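Local structure of alpha-fucosidase (Bifidobacterium bifidum, 2EAB) at residues Asn243-Val248 and Lys306-Ala311; Thr230-Leu235 and Glu299-Val304; Gly140-Asp145 and Leu276-Ala281. The protein probably releases alpha-1,2-linked L-fucose from glycans by hydrolysis, this chain being the glycoside hydrolase family 95 catalytic portion of a longer protein. All blocks are in the same frame, centred on the assembly; numbering follows the deposited sequence.

Interaction 1: residues Asn243-Val248 and Lys306-Ala311; sequences NSQIKV and KVVQDA
V308 is the first residue of 306-311 to meet the strand 243-248, and it lies across from K247. The two CB atoms, V308 CB and K247 CB, sit 4.0 Å apart. From there the valine's methyls are set across the strand: CG1 comes within 4.0 Å of the backbone oxygen O of Q245, while CG2 packs against K247 CB, with Q245 OE1 a looser neighbour. The amide of Q245 is itself kept in place by its NE2, which donates to N243 OD1 and to the backbone O of N301. The lysine then runs on past the helix backbone, its CD 3.7 Å from V308 O.

Q309, one step along, takes up the polar end. K247 stays extended until its last torsion, where chi4 of 67° bends NZ over to Q309; the two side chains cross obliquely. NZ donates to Q309 OE1 at 2.9 Å, tilted 35° from the carbonyl plane of the amide. Water 1 accepts from both K247 NZ and Q309 NE2 and so closes a small ring around the pair. NZ also makes a salt bridge with D227, its stronger partner, and Q309 NE2 reaches N313 OD1 one turn further on. Cutting K247 back to an alanine would probably leave D227 without its counter-charge, Q309 OE1 without its donor, and a gap beside V308 where the lysine chain had run.

The helix 297-314 rides on one face of the antiparallel nine-stranded sheet. The axis of 306-311 passes 8.7 Å from that of 243-248, their directions 25° apart. Strand 241-250 runs between 228-235 and 273-282, and V308 also touches A279 of the latter.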
loop_
_atom_site.group_PDB
_atom_site.type_symbol
_atom_site.label_atom_id
_atom_site.label_comp_id
_atom_site.label_asym_id
_atom_site.label_seq_id
_atom_site.Cartn_x
_atom_site.Cartn_y
_atom_site.Cartn_z
ATOM N N ASN A 243 10.207 -6.949 23.913
ATOM C CA ASN A 243 9.518 -7.196 25.168
ATOM C C ASN A 243 8.026 -7.306 24.886
ATOM O O ASN A 243 7.438 -6.419 24.259
ATOM C CB ASN A 243 9.809 -6.050 26.151
ATOM C CG ASN A 243 9.257 -6.302 27.550
ATOM O OD1 ASN A 243 8.048 -6.369 27.753
ATOM N ND2 ASN A 243 10.153 -6.412 28.528
ATOM N N SER A 244 7.424 -8.406 25.325
ATOM C CA SER A 244 5.976 -8.547 25.278
ATOM C C SER A 244 5.454 -8.997 26.635
ATOM O O SER A 244 6.135 -9.727 27.369
ATOM C CB SER A 244 5.548 -9.523 24.184
ATOM O OG SER A 244 5.898 -10.858 24.506
ATOM N N GLN A 245 4.249 -8.543 26.967
ATOM C CA GLN A 245 3.631 -8.853 28.252
ATOM C C GLN A 245 2.154 -9.144 28.100
ATOM O O GLN A 245 1.463 -8.491 27.310
ATOM C CB GLN A 245 3.841 -7.708 29.245
ATOM C CG GLN A 245 5.297 -7.528 29.642
ATOM C CD GLN A 245 5.543 -6.354 30.553
ATOM O OE1 GLN A 245 4.765 -6.075 31.469
ATOM N NE2 GLN A 245 6.651 -5.663 30.316
ATOM N N ILE A 246 1.691 -10.141 28.853
ATOM C CA ILE A 246 0.276 -10.479 28.938
ATOM C C ILE A 246 -0.149 -10.362 30.394
ATOM O O ILE A 246 0.364 -11.075 31.263
ATOM C CB ILE A 246 -0.038 -11.909 28.423
ATOM C CG1 ILE A 246 0.468 -12.094 26.982
ATOM C CG2 ILE A 246 -1.541 -12.209 28.564
ATOM C CD1 ILE A 246 0.121 -13.434 26.343
ATOM N N LYS A 247 -1.068 -9.438 30.647
ATOM C CA LYS A 247 -1.644 -9.239 31.971
ATOM C C LYS A 247 -3.024 -9.888 31.996
ATOM O O LYS A 247 -3.892 -9.547 31.191
ATOM C CB LYS A 247 -1.733 -7.741 32.277
ATOM C CG LYS A 247 -2.246 -7.397 33.667
ATOM C CD LYS A 247 -2.360 -5.894 33.831
ATOM C CE LYS A 247 -2.787 -5.507 35.241
ATOM N NZ LYS A 247 -1.752 -5.822 36.263
ATOM N N VAL A 248 -3.214 -10.826 32.924
ATOM C CA VAL A 248 -4.451 -11.599 33.016
ATOM C C VAL A 248 -5.320 -11.060 34.153
ATOM O O VAL A 248 -4.915 -11.085 35.320
ATOM C CB VAL A 248 -4.158 -13.109 33.228
ATOM C CG1 VAL A 248 -5.447 -13.910 33.258
ATOM C CG2 VAL A 248 -3.239 -13.636 32.132
ATOM N N LYS A 306 3.623 -0.513 31.697
ATOM C CA LYS A 306 2.702 0.597 31.909
ATOM C C LYS A 306 1.546 0.569 30.909
ATOM O O LYS A 306 0.431 0.972 31.240
ATOM C CB LYS A 306 3.446 1.932 31.845
ATOM C CG LYS A 306 2.640 3.125 32.334
ATOM C CD LYS A 306 3.452 4.407 32.255
ATOM C CE LYS A 306 2.691 5.592 32.825
ATOM N NZ LYS A 306 1.511 5.950 31.996
ATOM N N VAL A 307 1.806 0.092 29.690
ATOM C CA VAL A 307 0.747 -0.037 28.687
ATOM C C VAL A 307 -0.353 -0.969 29.193
ATOM O O VAL A 307 -1.530 -0.604 29.182
ATOM C CB VAL A 307 1.270 -0.537 27.316
ATOM C CG1 VAL A 307 0.108 -0.778 26.361
ATOM C CG2 VAL A 307 2.243 0.464 26.715
ATOM N N VAL A 308 0.029 -2.162 29.650
ATOM C CA VAL A 308 -0.966 -3.131 30.115
ATOM C C VAL A 308 -1.634 -2.697 31.423
ATOM O O VAL A 308 -2.833 -2.918 31.608
ATOM C CB VAL A 308 -0.429 -4.595 30.193
ATOM C CG1 VAL A 308 -0.109 -5.124 28.802
ATOM C CG2 VAL A 308 0.789 -4.713 31.104
ATOM N N GLN A 309 -0.868 -2.064 32.309
ATOM C CA GLN A 309 -1.422 -1.569 33.570
ATOM C C GLN A 309 -2.417 -0.431 33.344
ATOM O O GLN A 309 -3.507 -0.441 33.924
ATOM C CB GLN A 309 -0.323 -1.138 34.550
ATOM C CG GLN A 309 -0.839 -0.847 35.968
ATOM C CD GLN A 309 -1.427 -2.076 36.638
ATOM O OE1 GLN A 309 -0.758 -3.096 36.773
ATOM N NE2 GLN A 309 -2.683 -1.982 37.062
ATOM N N ASP A 310 -2.054 0.531 32.497
ATOM C CA ASP A 310 -2.951 1.638 32.166
ATOM C C ASP A 310 -4.263 1.142 31.565
ATOM O O ASP A 310 -5.335 1.660 31.889
ATOM C CB ASP A 310 -2.287 2.629 31.204
ATOM C CG ASP A 310 -1.269 3.537 31.888
ATOM O OD1 ASP A 310 -1.241 3.614 33.136
ATOM O OD2 ASP A 310 -0.488 4.193 31.163
ATOM N N ALA A 311 -4.170 0.140 30.692
ATOM C CA ALA A 311 -5.345 -0.447 30.057
ATOM C C ALA A 311 -6.241 -1.148 31.080
ATOM O O ALA A 311 -7.457 -0.933 31.103
ATOM C CB ALA A 311 -4.927 -1.407 28.954
HETATM O O HOH W 1 -3.620 -4.551 38.368
#

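Interaction 2: residues Thr230-Leu235 and Glu299-Val304; sequences TVKGAL and EVNTRV
N301 reaches from the helix toward T230 and K232, two residues on the same face of the strand 230-235. Starting at CB, the side chain sets off with CG anti to the backbone N (chi1 -176°), a course that carries the amide out toward the strand. CB passes beside the amide nitrogen of N243, a residue of the adjoining strand. CG then presents its oxygen inward, and OD1 makes all the contacts with strand 230-235.

The methyl CG2 of T230 lies 3.8 Å from N301 OD1, the two side chains crossing at about a right angle. K232 comes along another flank: CD is 4.1 Å from N301 OD1, and the chain runs on extended until NZ stands 4.2 Å from the same oxygen, too far for a hydrogen bond. T230 turns both of its branches to use here. While CG2 meets the amide oxygen directly, OG1 reaches it through water 2, which lies 2.7 Å from T230 OG1 and donates to N301 OD1, also at 2.7 Å. N243 ND2 supplies the second donor to OD1 and is its direct protein partner.

This is a thin contact at the protein surface, joining helix 297-314 to strand 228-235 near the margin of the large sheet, with only 217-225 beyond it. Two donors converge on the single oxygen OD1, one a protein amide and one a water, while the lysine ammonium close by would probably add a favourable electrostatic pull. The amide of N301 is therefore set with its oxygen inward: turned over, it would bring NH2 against NH2 of N243.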
loop_
_atom_site.group_PDB
_atom_site.type_symbol
_atom_site.label_atom_id
_atom_site.label_comp_id
_atom_site.label_asym_id
_atom_site.label_seq_id
_atom_site.Cartn_x
_atom_site.Cartn_y
_atom_site.Cartn_z
ATOM N N THR A 230 5.888 -12.214 31.044
ATOM C CA THR A 230 6.802 -11.373 30.274
ATOM C C THR A 230 7.773 -12.221 29.467
ATOM O O THR A 230 8.442 -13.106 30.010
ATOM C CB THR A 230 7.609 -10.425 31.187
ATOM O OG1 THR A 230 6.712 -9.595 31.933
ATOM C CG2 THR A 230 8.554 -9.540 30.369
ATOM N N VAL A 231 7.846 -11.939 28.169
ATOM C CA VAL A 231 8.875 -12.513 27.307
ATOM C C VAL A 231 9.725 -11.357 26.802
ATOM O O VAL A 231 9.195 -10.402 26.225
ATOM C CB VAL A 231 8.266 -13.287 26.109
ATOM C CG1 VAL A 231 9.361 -13.939 25.274
ATOM C CG2 VAL A 231 7.266 -14.336 26.592
ATOM N N LYS A 232 11.031 -11.425 27.033
ATOM C CA LYS A 232 11.911 -10.338 26.632
ATOM C C LYS A 232 13.285 -10.868 26.272
ATOM O O LYS A 232 13.728 -11.890 26.802
ATOM C CB LYS A 232 12.012 -9.283 27.736
ATOM C CG LYS A 232 12.611 -9.794 29.042
ATOM C CD LYS A 232 12.493 -8.778 30.160
ATOM C CE LYS A 232 13.114 -9.317 31.438
ATOM N NZ LYS A 232 12.846 -8.435 32.606
ATOM N N GLY A 233 13.954 -10.174 25.363
ATOM C CA GLY A 233 15.285 -10.564 24.930
ATOM C C GLY A 233 15.802 -9.584 23.903
ATOM O O GLY A 233 15.294 -8.463 23.797
ATOM N N ALA A 234 16.809 -10.006 23.147
ATOM C CA ALA A 234 17.352 -9.201 22.059
ATOM C C ALA A 234 17.510 -10.083 20.835
ATOM O O ALA A 234 17.817 -11.273 20.955
ATOM C CB ALA A 234 18.692 -8.591 22.452
ATOM N N LEU A 235 17.282 -9.512 19.655
ATOM C CA LEU A 235 17.522 -10.254 18.425
ATOM C C LEU A 235 19.004 -10.563 18.311
ATOM O O LEU A 235 19.844 -9.697 18.544
ATOM C CB LEU A 235 17.047 -9.482 17.192
ATOM C CG LEU A 235 15.541 -9.213 17.103
ATOM C CD1 LEU A 235 15.226 -8.475 15.814
ATOM C CD2 LEU A 235 14.721 -10.493 17.214
ATOM N N GLU A 299 14.151 -0.177 30.686
ATOM C CA GLU A 299 13.260 0.910 30.282
ATOM C C GLU A 299 12.157 0.447 29.331
ATOM O O GLU A 299 10.997 0.846 29.480
ATOM C CB GLU A 299 14.060 2.078 29.699
ATOM C CG GLU A 299 14.844 2.833 30.769
ATOM C CD GLU A 299 15.825 3.838 30.203
ATOM O OE1 GLU A 299 16.457 3.551 29.166
ATOM O OE2 GLU A 299 15.976 4.921 30.813
ATOM N N VAL A 300 12.507 -0.405 28.367
ATOM C CA VAL A 300 11.497 -0.989 27.476
ATOM C C VAL A 300 10.496 -1.797 28.306
ATOM O O VAL A 300 9.284 -1.688 28.117
ATOM C CB VAL A 300 12.121 -1.863 26.358
ATOM C CG1 VAL A 300 11.033 -2.482 25.485
ATOM C CG2 VAL A 300 13.059 -1.034 25.496
ATOM N N ASN A 301 11.017 -2.582 29.247
ATOM C CA ASN A 301 10.178 -3.384 30.126
ATOM C C ASN A 301 9.174 -2.543 30.927
ATOM O O ASN A 301 7.996 -2.887 31.014
ATOM C CB ASN A 301 11.048 -4.219 31.064
ATOM C CG ASN A 301 10.233 -5.143 31.932
ATOM O OD1 ASN A 301 9.615 -6.087 31.441
ATOM N ND2 ASN A 301 10.207 -4.862 33.233
ATOM N N THR A 302 9.654 -1.446 31.505
ATOM C CA THR A 302 8.818 -0.521 32.268
ATOM C C THR A 302 7.735 0.082 31.372
ATOM O O THR A 302 6.572 0.185 31.769
ATOM C CB THR A 302 9.689 0.585 32.904
ATOM O OG1 THR A 302 10.634 -0.024 33.794
ATOM C CG2 THR A 302 8.845 1.597 33.683
ATOM N N ARG A 303 8.126 0.449 30.153
ATOM C CA ARG A 303 7.215 1.050 29.185
ATOM C C ARG A 303 6.073 0.104 28.808
ATOM O O ARG A 303 4.903 0.493 28.835
ATOM C CB ARG A 303 8.000 1.494 27.948
ATOM C CG ARG A 303 7.147 2.059 26.832
ATOM C CD ARG A 303 7.950 2.941 25.897
ATOM N NE ARG A 303 9.055 2.278 25.193
ATOM C CZ ARG A 303 8.938 1.597 24.052
ATOM N NH1 ARG A 303 7.750 1.415 23.485
ATOM N NH2 ARG A 303 10.024 1.088 23.482
ATOM N N VAL A 304 6.414 -1.135 28.466
ATOM C CA VAL A 304 5.414 -2.131 28.093
ATOM C C VAL A 304 4.510 -2.469 29.283
ATOM O O VAL A 304 3.298 -2.609 29.124
ATOM C CB VAL A 304 6.071 -3.400 27.505
ATOM C CG1 VAL A 304 5.032 -4.483 27.245
ATOM C CG2 VAL A 304 6.808 -3.058 26.206
HETATM O O HOH W 2 8.065 -7.516 33.087
#

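Interaction 3: residues Gly140-Asp145 and Leu276-Ala281; sequences GDIYLD and LYIAAA
I142 and I278 both place CG1 beside the backbone N (chi1 -57° and -58°), and from these matching starts their chains extend into the space between two sheets until the ends meet. The setting is a beta sandwich, the N-terminal domain related to that of glycoside hydrolase family 65 and belonging to the galactose mutarotase-like group. Strand 140-145 belongs to its seven-stranded antiparallel sheet and strand 273-282 to the nine-stranded one, so no backbone bonds pass between them and side chains do the joining.

The strands run in opposite directions across the interface, with I142 facing I278 and L144 facing L276. The CA atoms of I142 and I278 are 9.5 Å apart, and those of L144 and L276 10.7 Å, room for one side chain from each layer. The isoleucines fill it tip to tip: I142 CD1 touches I278 CD1 at 3.8 Å and also comes within 4.1 Å of I278 CG2. I278 carries a chi2 of 133°, well short of the usual fully extended value, which swings its CD1 off the straight course.

F74 of strand 69-76 packs against both isoleucines, and V207 of strand 203-208 against both leucines, so the interior carries on through the neighbouring strands. All four residues of the contact are buried and wholly apolar at their ends. The leucines behave differently from the isoleucines, sliding past one another in opposite directions instead of meeting end on, and they touch through a single methyl pair, L144 CD2 against L276 CD2 at 3.7 Å.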
loop_
_atom_site.group_PDB
_atom_site.type_symbol
_atom_site.label_atom_id
_atom_site.label_comp_id
_atom_site.label_asym_id
_atom_site.label_seq_id
_atom_site.Cartn_x
_atom_site.Cartn_y
_atom_site.Cartn_z
ATOM N N GLY A 140 5.844 -14.101 17.136
ATOM C CA GLY A 140 5.576 -15.415 17.700
ATOM C C GLY A 140 4.089 -15.681 17.685
ATOM O O GLY A 140 3.395 -15.325 16.724
ATOM N N ASP A 141 3.607 -16.305 18.755
ATOM C CA ASP A 141 2.193 -16.637 18.897
ATOM C C ASP A 141 1.742 -16.489 20.338
ATOM O O ASP A 141 2.544 -16.616 21.260
ATOM C CB ASP A 141 1.919 -18.081 18.465
ATOM C CG ASP A 141 2.340 -18.364 17.040
ATOM O OD1 ASP A 141 1.490 -18.238 16.135
ATOM O OD2 ASP A 141 3.520 -18.722 16.833
ATOM N N ILE A 142 0.453 -16.210 20.511
ATOM C CA ILE A 142 -0.230 -16.359 21.788
ATOM C C ILE A 142 -1.013 -17.666 21.721
ATOM O O ILE A 142 -1.818 -17.863 20.807
ATOM C CB ILE A 142 -1.206 -15.187 22.059
ATOM C CG1 ILE A 142 -0.460 -13.847 22.015
ATOM C CG2 ILE A 142 -1.928 -15.375 23.405
ATOM C CD1 ILE A 142 -1.364 -12.630 21.908
ATOM N N TYR A 143 -0.752 -18.566 22.668
ATOM C CA TYR A 143 -1.525 -19.806 22.786
ATOM C C TYR A 143 -2.413 -19.783 24.017
ATOM O O TYR A 143 -1.967 -19.432 25.107
ATOM C CB TYR A 143 -0.614 -21.033 22.829
ATOM C CG TYR A 143 -0.064 -21.446 21.484
ATOM C CD1 TYR A 143 -0.846 -22.162 20.578
ATOM C CD2 TYR A 143 1.242 -21.129 21.115
ATOM C CE1 TYR A 143 -0.340 -22.554 19.345
ATOM C CE2 TYR A 143 1.756 -21.514 19.877
ATOM C CZ TYR A 143 0.958 -22.223 19.000
ATOM O OH TYR A 143 1.450 -22.616 17.778
ATOM N N LEU A 144 -3.677 -20.148 23.816
ATOM C CA LEU A 144 -4.646 -20.271 24.898
ATOM C C LEU A 144 -5.139 -21.711 24.898
ATOM O O LEU A 144 -6.003 -22.081 24.107
ATOM C CB LEU A 144 -5.807 -19.283 24.711
ATOM C CG LEU A 144 -5.453 -17.801 24.533
ATOM C CD1 LEU A 144 -6.668 -16.989 24.107
ATOM C CD2 LEU A 144 -4.850 -17.221 25.795
ATOM N N ASP A 145 -4.546 -22.526 25.769
ATOM C CA ASP A 145 -4.788 -23.967 25.759
ATOM C C ASP A 145 -5.840 -24.344 26.796
ATOM O O ASP A 145 -5.592 -24.287 27.999
ATOM C CB ASP A 145 -3.478 -24.744 25.980
ATOM C CG ASP A 145 -3.627 -26.244 25.741
ATOM O OD1 ASP A 145 -4.758 -26.727 25.519
ATOM O OD2 ASP A 145 -2.599 -26.953 25.780
ATOM N N LEU A 276 -7.550 -10.408 28.945
ATOM C CA LEU A 276 -6.108 -10.366 28.762
ATOM C C LEU A 276 -5.737 -9.051 28.102
ATOM O O LEU A 276 -6.354 -8.652 27.114
ATOM C CB LEU A 276 -5.641 -11.525 27.882
ATOM C CG LEU A 276 -5.310 -12.877 28.524
ATOM C CD1 LEU A 276 -6.417 -13.418 29.426
ATOM C CD2 LEU A 276 -4.957 -13.885 27.443
ATOM N N TYR A 277 -4.745 -8.376 28.670
ATOM C CA TYR A 277 -4.163 -7.190 28.061
ATOM C C TYR A 277 -2.759 -7.536 27.597
ATOM O O TYR A 277 -1.920 -7.979 28.389
ATOM C CB TYR A 277 -4.146 -6.024 29.047
ATOM C CG TYR A 277 -5.530 -5.572 29.446
ATOM C CD1 TYR A 277 -6.271 -4.718 28.623
ATOM C CD2 TYR A 277 -6.110 -6.012 30.635
ATOM C CE1 TYR A 277 -7.551 -4.306 28.980
ATOM C CE2 TYR A 277 -7.391 -5.605 30.999
ATOM C CZ TYR A 277 -8.100 -4.750 30.168
ATOM O OH TYR A 277 -9.366 -4.348 30.522
ATOM N N ILE A 278 -2.524 -7.346 26.303
ATOM C CA ILE A 278 -1.282 -7.761 25.663
ATOM C C ILE A 278 -0.619 -6.549 25.024
ATOM O O ILE A 278 -1.244 -5.830 24.237
ATOM C CB ILE A 278 -1.540 -8.845 24.587
ATOM C CG1 ILE A 278 -2.244 -10.064 25.203
ATOM C CG2 ILE A 278 -0.233 -9.255 23.915
ATOM C CD1 ILE A 278 -3.427 -10.565 24.397
ATOM N N ALA A 279 0.642 -6.318 25.372
ATOM C CA ALA A 279 1.411 -5.241 24.759
ATOM C C ALA A 279 2.784 -5.746 24.354
ATOM O O ALA A 279 3.277 -6.738 24.896
ATOM C CB ALA A 279 1.533 -4.061 25.704
ATOM N N ALA A 280 3.402 -5.060 23.396
ATOM C CA ALA A 280 4.738 -5.412 22.942
ATOM C C ALA A 280 5.427 -4.186 22.380
ATOM O O ALA A 280 4.770 -3.258 21.893
ATOM C CB ALA A 280 4.678 -6.509 21.898
ATOM N N ALA A 281 6.753 -4.186 22.446
ATOM C CA ALA A 281 7.559 -3.107 21.895
ATOM C C ALA A 281 8.986 -3.558 21.685
ATOM O O ALA A 281 9.445 -4.544 22.280
ATOM C CB ALA A 281 7.549 -1.902 22.814
#

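How the interactions relate
The three contacts lie on and within the N-terminal beta sandwich, with helix 297-314, which follows strand 273-282 in the chain, packed on its larger sheet. Interactions 1 and 2 share that helix and use adjacent strands of the nine-stranded sheet, with centres about 11 Å apart. Interaction 3 lies beneath, its centre about 10 Å from that of interaction 1 and 14 Å from that of interaction 2. It joins the opposite face of that sheet to the second one. In sequence the segments run 140-145, 230-235, 243-248, 276-281, 299-304, 306-311, so the contacts interleave. The result is a sandwich with a helix on the outer face of its nine-stranded sheet, away from the calcium sites.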